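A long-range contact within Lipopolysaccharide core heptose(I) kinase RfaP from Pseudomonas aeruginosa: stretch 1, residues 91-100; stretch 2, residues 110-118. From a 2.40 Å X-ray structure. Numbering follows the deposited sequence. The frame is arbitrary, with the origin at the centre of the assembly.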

ATOM      1  N   ALA A  91      -2.988  -2.569 -10.385  1.00 65.77           N
ATOM      2  CA  ALA A  91      -1.802  -3.043 -11.069  1.00 70.59           C
ATOM      3  C   ALA A  91      -1.145  -4.199 -10.298  1.00 66.13           C
ATOM      4  O   ALA A  91      -0.842  -4.084  -9.109  1.00 65.21           O
ATOM      5  CB  ALA A  91      -0.854  -1.863 -11.247  1.00 66.06           C
ATOM      6  N   THR A  92      -0.950  -5.325 -10.968  1.00 67.03           N
ATOM      7  CA  THR A  92      -0.451  -6.510 -10.289  1.00 71.09           C
ATOM      8  C   THR A  92       0.272  -7.382 -11.303  1.00 73.47           C
ATOM      9  O   THR A  92       0.550  -6.957 -12.431  1.00 71.58           O
ATOM     10  CB  THR A  92      -1.593  -7.263  -9.595  1.00 72.73           C
ATOM     11  OG1 THR A  92      -1.056  -8.345  -8.825  1.00 71.41           O
ATOM     12  CG2 THR A  92      -2.545  -7.831 -10.608  1.00 72.22           C
HETATM   13  N   MSE A  93       0.589  -8.606 -10.881  1.00 74.95           N
HETATM   14  CA  MSE A  93       1.242  -9.564 -11.741  1.00 75.52           C
HETATM   15  C   MSE A  93       0.330  -9.928 -12.880  1.00 77.19           C
HETATM   16  O   MSE A  93      -0.885  -9.793 -12.786  1.00 78.21           O
HETATM   17  CB  MSE A  93       1.631 -10.830 -10.977  1.00 80.64           C
HETATM   18  CG  MSE A  93       2.726 -10.644  -9.952  1.00 79.11           C
HETATM   19 SE   MSE A  93       2.344 -11.791  -8.445  1.00 99.63          SE
HETATM   20  CE  MSE A  93       4.118 -12.689  -8.293  1.00 96.01           C
ATOM     21  N   THR A  94       0.915 -10.402 -13.964  1.00 81.93           N
ATOM     22  CA  THR A  94       0.155 -10.965 -15.063  1.00 78.45           C
ATOM     23  C   THR A  94       0.394 -12.464 -15.048  1.00 79.56           C
ATOM     24  O   THR A  94       1.528 -12.905 -14.853  1.00 80.45           O
ATOM     25  CB  THR A  94       0.573 -10.335 -16.389  1.00 78.46           C
ATOM     26  OG1 THR A  94       0.236  -8.945 -16.360  1.00 79.16           O
ATOM     27  CG2 THR A  94      -0.128 -11.006 -17.558  1.00 74.98           C
ATOM     28  N   ALA A  95      -0.677 -13.236 -15.197  1.00 79.07           N
ATOM     29  CA  ALA A  95      -0.630 -14.690 -15.106  1.00 74.33           C
ATOM     30  C   ALA A  95      -0.695 -15.274 -16.508  1.00 77.47           C
ATOM     31  O   ALA A  95      -1.677 -15.065 -17.223  1.00 79.27           O
ATOM     32  CB  ALA A  95      -1.787 -15.215 -14.266  1.00 73.53           C
ATOM     33  N   VAL A  96       0.346 -16.006 -16.896  1.00 78.92           N
ATOM     34  CA  VAL A  96       0.405 -16.588 -18.234  1.00 80.54           C
ATOM     35  C   VAL A  96       0.055 -18.069 -18.257  1.00 80.69           C
ATOM     36  O   VAL A  96      -0.141 -18.627 -19.349  1.00 85.21           O
ATOM     37  CB  VAL A  96       1.793 -16.375 -18.873  1.00 85.91           C
ATOM     38  CG1 VAL A  96       1.985 -14.914 -19.229  1.00 82.67           C
ATOM     39  CG2 VAL A  96       2.904 -16.850 -17.924  1.00 81.97           C
ATOM     40  N   ALA A  97      -0.056 -18.719 -17.104  1.00 74.12           N
ATOM     41  CA  ALA A  97      -0.433 -20.124 -17.089  1.00 73.75           C
ATOM     42  C   ALA A  97      -0.984 -20.486 -15.717  1.00 71.58           C
ATOM     43  O   ALA A  97      -0.465 -20.025 -14.695  1.00 73.34           O
ATOM     44  CB  ALA A  97       0.765 -21.026 -17.441  1.00 82.98           C
ATOM     45  N   TYR A  98      -2.013 -21.333 -15.710  1.00 68.02           N
ATOM     46  CA  TYR A  98      -2.714 -21.716 -14.496  1.00 69.54           C
ATOM     47  C   TYR A  98      -3.336 -23.078 -14.732  1.00 70.91           C
ATOM     48  O   TYR A  98      -3.775 -23.371 -15.845  1.00 72.83           O
ATOM     49  CB  TYR A  98      -3.784 -20.672 -14.132  1.00 72.92           C
ATOM     50  CG  TYR A  98      -4.826 -21.153 -13.146  1.00 71.89           C
ATOM     51  CD1 TYR A  98      -4.508 -21.335 -11.818  1.00 67.66           C
ATOM     52  CD2 TYR A  98      -6.131 -21.410 -13.544  1.00 72.27           C
ATOM     53  CE1 TYR A  98      -5.429 -21.755 -10.916  1.00 68.65           C
ATOM     54  CE2 TYR A  98      -7.082 -21.842 -12.628  1.00 73.37           C
ATOM     55  CZ  TYR A  98      -6.707 -22.014 -11.307  1.00 72.46           C
ATOM     56  OH  TYR A  98      -7.632 -22.434 -10.379  1.00 70.12           O
ATOM     57  N   GLY A  99      -3.373 -23.909 -13.698  1.00 70.50           N
ATOM     58  CA  GLY A  99      -3.983 -25.217 -13.853  1.00 71.68           C
ATOM     59  C   GLY A  99      -4.388 -25.826 -12.541  1.00 74.04           C
ATOM     60  O   GLY A  99      -3.736 -25.617 -11.511  1.00 74.34           O
ATOM     61  N   GLU A 100      -5.483 -26.596 -12.567  1.00 75.28           N
ATOM     62  CA  GLU A 100      -5.924 -27.429 -11.454  1.00 79.93           C
ATOM     63  C   GLU A 100      -6.437 -28.747 -12.008  1.00 87.44           C
ATOM     64  O   GLU A 100      -7.213 -28.746 -12.971  1.00 79.86           O
ATOM     65  CB  GLU A 100      -7.053 -26.788 -10.659  1.00 77.27           C
ATOM     66  CG  GLU A 100      -6.710 -25.671  -9.721  1.00 77.28           C
ATOM     67  CD  GLU A 100      -7.984 -25.096  -9.135  1.00 76.76           C
ATOM     68  OE1 GLU A 100      -8.948 -25.871  -8.981  1.00 80.69           O
ATOM     69  OE2 GLU A 100      -8.052 -23.876  -8.879  1.00 81.27           O
ATOM     70  N   SER A 110      -1.970 -28.279  -8.592  1.00 79.93           N
ATOM     71  CA  SER A 110      -2.157 -27.022  -9.299  1.00 81.83           C
ATOM     72  C   SER A 110      -0.837 -26.333  -9.588  1.00 77.92           C
ATOM     73  O   SER A 110       0.200 -26.637  -9.005  1.00 82.45           O
ATOM     74  CB  SER A 110      -3.060 -26.057  -8.527  1.00 79.07           C
ATOM     75  OG  SER A 110      -2.341 -25.442  -7.464  1.00 79.35           O
ATOM     76  N   PHE A 111      -0.915 -25.355 -10.483  1.00 75.30           N
ATOM     77  CA  PHE A 111       0.230 -24.532 -10.819  1.00 73.42           C
ATOM     78  C   PHE A 111      -0.261 -23.178 -11.309  1.00 73.36           C
ATOM     79  O   PHE A 111      -1.381 -23.047 -11.820  1.00 69.49           O
ATOM     80  CB  PHE A 111       1.103 -25.191 -11.886  1.00 71.48           C
ATOM     81  CG  PHE A 111       0.467 -25.250 -13.246  1.00 68.63           C
ATOM     82  CD1 PHE A 111       0.657 -24.217 -14.168  1.00 75.54           C
ATOM     83  CD2 PHE A 111      -0.315 -26.333 -13.613  1.00 71.35           C
ATOM     84  CE1 PHE A 111       0.072 -24.257 -15.426  1.00 75.27           C
ATOM     85  CE2 PHE A 111      -0.894 -26.391 -14.873  1.00 76.73           C
ATOM     86  CZ  PHE A 111      -0.709 -25.340 -15.781  1.00 75.79           C
ATOM     87  N   ILE A 112       0.601 -22.182 -11.164  1.00 68.56           N
ATOM     88  CA  ILE A 112       0.373 -20.883 -11.772  1.00 73.76           C
ATOM     89  C   ILE A 112       1.723 -20.250 -12.061  1.00 73.30           C
ATOM     90  O   ILE A 112       2.607 -20.230 -11.203  1.00 71.55           O
ATOM     91  CB  ILE A 112      -0.508 -19.977 -10.879  1.00 71.77           C
ATOM     92  CG1 ILE A 112      -0.711 -18.608 -11.508  1.00 68.90           C
ATOM     93  CG2 ILE A 112       0.077 -19.827  -9.479  1.00 71.16           C
ATOM     94  CD1 ILE A 112      -1.619 -17.726 -10.667  1.00 67.31           C
ATOM     95  N   VAL A 113       1.864 -19.706 -13.261  1.00 77.12           N
ATOM     96  CA  VAL A 113       3.070 -19.016 -13.697  1.00 76.59           C
ATOM     97  C   VAL A 113       2.734 -17.544 -13.939  1.00 74.25           C
ATOM     98  O   VAL A 113       1.887 -17.237 -14.783  1.00 72.71           O
ATOM     99  CB  VAL A 113       3.632 -19.646 -14.974  1.00 75.38           C
ATOM    100  CG1 VAL A 113       4.904 -18.944 -15.359  1.00 83.09           C
ATOM    101  CG2 VAL A 113       3.822 -21.134 -14.770  1.00 74.58           C
ATOM    102  N   THR A 114       3.428 -16.645 -13.234  1.00 74.31           N
ATOM    103  CA  THR A 114       3.284 -15.204 -13.365  1.00 79.76           C
ATOM    104  C   THR A 114       4.523 -14.602 -14.010  1.00 82.92           C
ATOM    105  O   THR A 114       5.647 -15.035 -13.744  1.00 85.31           O
ATOM    106  CB  THR A 114       3.076 -14.535 -11.994  1.00 80.71           C
ATOM    107  OG1 THR A 114       4.234 -14.744 -11.166  1.00 83.26           O
ATOM    108  CG2 THR A 114       1.846 -15.098 -11.297  1.00 77.75           C
ATOM    109  N   GLU A 115       4.311 -13.580 -14.835  1.00 79.98           N
ATOM    110  CA  GLU A 115       5.414 -12.812 -15.392  1.00 83.52           C
ATOM    111  C   GLU A 115       6.192 -12.095 -14.297  1.00 85.13           C
ATOM    112  O   GLU A 115       5.648 -11.717 -13.254  1.00 84.94           O
ATOM    113  CB  GLU A 115       4.909 -11.776 -16.390  1.00 80.65           C
ATOM    114  CG  GLU A 115       4.475 -12.337 -17.726  1.00 83.54           C
ATOM    115  CD  GLU A 115       3.899 -11.252 -18.646  1.00 94.47           C
ATOM    116  OE1 GLU A 115       3.634 -10.120 -18.169  1.00 90.96           O
ATOM    117  OE2 GLU A 115       3.708 -11.531 -19.849  1.00 99.62           O
ATOM    118  N   GLU A 116       7.486 -11.910 -14.543  1.00 85.47           N
ATOM    119  CA  GLU A 116       8.300 -11.109 -13.650  1.00 84.96           C
ATOM    120  C   GLU A 116       8.030  -9.629 -13.887  1.00 83.50           C
ATOM    121  O   GLU A 116       7.826  -9.188 -15.020  1.00 84.65           O
ATOM    122  CB  GLU A 116       9.782 -11.401 -13.853  1.00 85.18           C
ATOM    123  CG  GLU A 116      10.654 -10.780 -12.782  1.00 86.10           C
ATOM    124  CD  GLU A 116      12.124 -11.148 -12.929  1.00 91.42           C
ATOM    125  OE1 GLU A 116      12.635 -11.088 -14.067  1.00 91.64           O
ATOM    126  OE2 GLU A 116      12.757 -11.495 -11.904  1.00 87.97           O
ATOM    127  N   LEU A 117       8.029  -8.868 -12.806  1.00 81.02           N
ATOM    128  CA  LEU A 117       7.924  -7.423 -12.867  1.00 82.93           C
ATOM    129  C   LEU A 117       9.305  -6.845 -12.610  1.00 85.20           C
ATOM    130  O   LEU A 117       9.867  -7.026 -11.521  1.00 83.53           O
ATOM    131  CB  LEU A 117       6.916  -6.914 -11.845  1.00 80.96           C
ATOM    132  CG  LEU A 117       5.523  -7.462 -12.106  1.00 78.97           C
ATOM    133  CD1 LEU A 117       4.783  -7.548 -10.795  1.00 78.37           C
ATOM    134  CD2 LEU A 117       4.790  -6.584 -13.111  1.00 69.88           C
ATOM    135  N   ALA A 118       9.858  -6.171 -13.612  1.00 86.29           N
ATOM    136  CA  ALA A 118      11.242  -5.728 -13.523  1.00 85.15           C
ATOM    137  C   ALA A 118      11.510  -4.706 -14.616  1.00 82.98           C
ATOM    138  O   ALA A 118      10.971  -4.826 -15.720  1.00 82.83           O
ATOM    139  CB  ALA A 118      12.199  -6.922 -13.644  1.00 80.70           C
TER

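The two stretches pair as antiparallel strands, residues 95-100 against 110-115, with axes 4.5 Å apart at closest approach and N-to-C directions 175° apart. Together they bury 758 Å², and all six hydrogen bonds across the contact, one of them weak, are backbone to backbone. Ala 97, Val 113 and Phe 111 are buried, while Glu 115, which has the largest covered area (74 Å²), remains partly exposed.

Gly 99 and Phe 111 form a reciprocal pair: Gly 99 N donates to Phe 111 O at 2.9 Å (N-H...O angle 147°), and Phe 111 N donates to Gly 99 O at 3.0 Å (155°). Two residues along, Val 113 N reaches Ala 97 O at 2.8 Å and 166°, the straightest bond of the set. The return bond is shared. Val 113 O accepts from Val 96 N at 2.9 Å (148°) and, weakly, from Ala 97 N at 3.4 Å (145°). This bifurcation marks a beta bulge, where the register shifts by one between Ala 95 and Ala 97; the psi of -10° at Val 96 departs from the extended values of its neighbours. Beyond the bulge, Glu 115 N donates to Thr 94 O at 2.9 Å and 159°.

Several of these carbonyls also receive CA-H...O contacts, as expected where antiparallel strands lie close. Ile 112 CA lies 3.2 Å from Ala 97 O (angle at H 141°), and Tyr 98 CA lies 3.3 Å from Phe 111 O (143°).

Away from the bulge, side chains alternate between the two faces; the CA-to-CB bond of Val 96 points sideways, and its CG2 meets Val 113 CG1 at 3.9 Å. Ala 97, Val 113 and Phe 111 share one face, where Ala 97 CB lies 4.0 Å from Val 113 CB and 3.9 Å from Phe 111 CE1, at the edge of the ring. With chi1 at 70° (p), Phe 111 brings its ring over Gly 99, whose CA sits 3.9 Å from the ring centroid and 30° off the normal, a CH-pi contact. Gly 99 suits this place because an ideal CB on it would fall 2.2 Å from Phe 111 CE2, a clash.

The other face carries Ala 95, Tyr 98, Glu 100, Ser 110, Ile 112 and Thr 114. Tyr 98 CD1 approaches Ile 112 CB at 4.3 Å, with Ile 112 CB near the plane of the tyrosine ring. The polar groups Ser 110 OG, Thr 114 OG1 and both carboxylate oxygens of Glu 100 are satisfied by hydrogen bonds elsewhere in the structure.

Outside the paired strands there is also an apolar contact: the CA-to-CB bonds of the selenomethionine Met 93 and of Leu 117 both point toward the other stretch, and Met 93 CG meets Leu 117 CD1 at 3.8 Å. Their largely apolar side chains extend the packing where the backbone ladder has ended.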